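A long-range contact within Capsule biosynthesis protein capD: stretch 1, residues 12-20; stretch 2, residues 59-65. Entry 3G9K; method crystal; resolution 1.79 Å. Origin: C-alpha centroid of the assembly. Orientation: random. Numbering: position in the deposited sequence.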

# COMPACT_ATOMS: atom_id res chain seq x y z
N THR B 12 16.66 9.85 -2.30
CA THR B 12 15.59 9.37 -3.17
C THR B 12 14.59 8.69 -2.23
O THR B 12 14.98 8.00 -1.31
N VAL B 13 13.31 8.92 -2.49
CA VAL B 13 12.24 8.36 -1.67
C VAL B 13 11.39 7.46 -2.55
O VAL B 13 10.94 7.81 -3.64
N VAL B 14 11.19 6.25 -2.07
CA VAL B 14 10.25 5.37 -2.71
C VAL B 14 9.05 5.22 -1.77
O VAL B 14 9.23 4.93 -0.57
N SER B 15 7.86 5.30 -2.33
CA SER B 15 6.63 5.04 -1.57
C SER B 15 5.84 4.06 -2.42
O SER B 15 5.43 4.41 -3.55
N SER B 16 5.62 2.86 -1.90
CA SER B 16 5.02 1.79 -2.72
C SER B 16 3.89 1.10 -1.97
O SER B 16 4.00 0.83 -0.77
N THR B 17 2.78 0.89 -2.67
CA THR B 17 1.74 0.01 -2.14
C THR B 17 1.42 -1.19 -3.06
O THR B 17 1.17 -1.04 -4.24
N ASN B 18 1.53 -2.39 -2.50
CA ASN B 18 1.31 -3.62 -3.21
C ASN B 18 0.11 -4.34 -2.63
O ASN B 18 -0.19 -4.19 -1.45
N THR B 19 -0.59 -5.13 -3.46
CA THR B 19 -1.79 -5.76 -2.98
C THR B 19 -2.23 -7.02 -3.73
O THR B 19 -1.80 -7.27 -4.87
N LEU B 20 -3.06 -7.80 -3.06
CA LEU B 20 -3.83 -8.88 -3.64
C LEU B 20 -5.33 -8.53 -3.71
O LEU B 20 -6.11 -9.26 -4.21
N PHE B 59 -8.14 2.84 -4.69
CA PHE B 59 -7.99 3.95 -3.81
C PHE B 59 -6.59 4.07 -3.24
O PHE B 59 -6.31 4.99 -2.52
N MSE B 60 -5.72 3.12 -3.55
CA MSE B 60 -4.30 3.20 -3.17
C MSE B 60 -3.69 4.52 -3.63
O MSE B 60 -3.96 4.97 -4.74
N ALA B 61 -2.87 5.11 -2.79
CA ALA B 61 -2.31 6.41 -3.05
C ALA B 61 -0.93 6.68 -2.42
O ALA B 61 -0.79 7.52 -1.61
N PRO B 62 0.10 5.97 -2.87
CA PRO B 62 1.46 6.25 -2.39
C PRO B 62 1.79 7.70 -2.73
O PRO B 62 1.44 8.17 -3.81
N THR B 63 2.41 8.40 -1.78
CA THR B 63 2.52 9.84 -1.80
C THR B 63 3.88 10.27 -1.22
O THR B 63 4.42 9.62 -0.32
N VAL B 64 4.42 11.37 -1.76
CA VAL B 64 5.62 12.03 -1.23
C VAL B 64 5.29 13.52 -1.16
O VAL B 64 4.65 14.05 -2.06
N LEU B 65 5.69 14.15 -0.07
CA LEU B 65 5.57 15.58 0.15
C LEU B 65 6.95 16.17 0.35
O LEU B 65 7.72 15.64 1.12

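A β-strand alternates its side chains between two faces, so a segment lying against one face meets every second residue. The contact between residues 12-20 and 59-65 of this capsule biosynthesis protein illustrates the rule: V13, S15, T17 and T19 direct their CA-to-CB bonds toward the second stretch, whereas V14, S16 and N18 point away. The partner answers with M60, P62 and V64, while A61 and T63 turn away.

The largest shares of the buried surface belong to M60, a selenomethionine, and T17. With chi angles m, t and m, M60 brings its SE atom to 3.1 Å from OG1 of T17, a close polar-to-selenium approach, and its CE to 3.7 Å from CG2 of T19 (chi1 t). T17, also t, sets its CG2 3.5 Å from CD of P62; its OG1, buried here, finds no hydrogen-bonding partner in the model.

P62 comes next in area, its CB lying 3.2 Å from the backbone O of S15. The t rotamer of S15 places OG 3.4 Å from O of T63, a weak hydrogen bond at most, and not a settled one, because the same proton has another acceptor within reach. Beyond it the contact becomes purely apolar: V64 (t) meets V13, whose chi1 of 34° lies between wells, with their CG2 atoms 3.5 Å apart.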

# COMPACT_ATOMS: atom_id res chain seq x y z
CB THR B 12 16.08 8.37 -4.22
OG1 THR B 12 17.06 9.01 -5.04
CG2 THR B 12 14.93 7.86 -5.07
CB VAL B 13 11.43 9.43 -0.86
CG1 VAL B 13 11.31 10.71 -1.60
CG2 VAL B 13 10.05 8.95 -0.36
CB VAL B 14 10.86 3.95 -2.91
CG1 VAL B 14 9.77 2.96 -3.33
CG2 VAL B 14 12.05 3.97 -3.93
CB SER B 15 5.88 6.34 -1.38
OG SER B 15 4.79 6.21 -0.51
CB SER B 16 6.08 0.81 -3.18
OG SER B 16 5.49 -0.30 -3.83
CB THR B 17 0.52 0.81 -1.44
OG1 THR B 17 -0.75 0.12 -1.50
CG2 THR B 17 0.46 2.27 -1.74
CB ASN B 18 2.52 -4.52 -3.10
CG ASN B 18 3.79 -3.91 -3.73
OD1 ASN B 18 3.71 -3.11 -4.65
ND2 ASN B 18 4.96 -4.32 -3.23
CB THR B 19 -2.93 -4.74 -2.99
OG1 THR B 19 -4.03 -5.25 -2.23
CG2 THR B 19 -3.37 -4.44 -4.44
CB LEU B 20 -3.69 -10.16 -2.85
CG LEU B 20 -2.35 -10.79 -2.63
CD1 LEU B 20 -2.45 -11.99 -1.78
CD2 LEU B 20 -1.66 -11.07 -3.90
CB PHE B 59 -9.03 3.86 -2.70
CG PHE B 59 -10.35 4.48 -3.06
CD1 PHE B 59 -10.55 5.82 -2.93
CD2 PHE B 59 -11.37 3.72 -3.54
CE1 PHE B 59 -11.74 6.37 -3.26
CE2 PHE B 59 -12.55 4.29 -3.89
CZ PHE B 59 -12.74 5.59 -3.74
CB MSE B 60 -3.51 2.03 -3.75
CG MSE B 60 -3.83 0.66 -3.13
SE MSE B 60 -2.63 -0.70 -3.85
CE MSE B 60 -3.38 -0.97 -5.64
CB ALA B 61 -3.27 7.45 -2.65
CB PRO B 62 2.33 5.26 -3.16
CG PRO B 62 1.46 4.84 -4.36
CD PRO B 62 0.06 4.94 -3.92
CB THR B 63 1.31 10.48 -1.03
OG1 THR B 63 0.08 10.14 -1.70
CG2 THR B 63 1.38 12.06 -0.93
CB VAL B 64 6.87 11.77 -2.16
CG1 VAL B 64 8.02 12.69 -1.82
CG2 VAL B 64 7.31 10.27 -2.07
CB LEU B 65 4.77 15.84 1.42
CG LEU B 65 3.30 15.44 1.35
CD1 LEU B 65 3.07 14.05 1.89
CD2 LEU B 65 2.42 16.45 2.10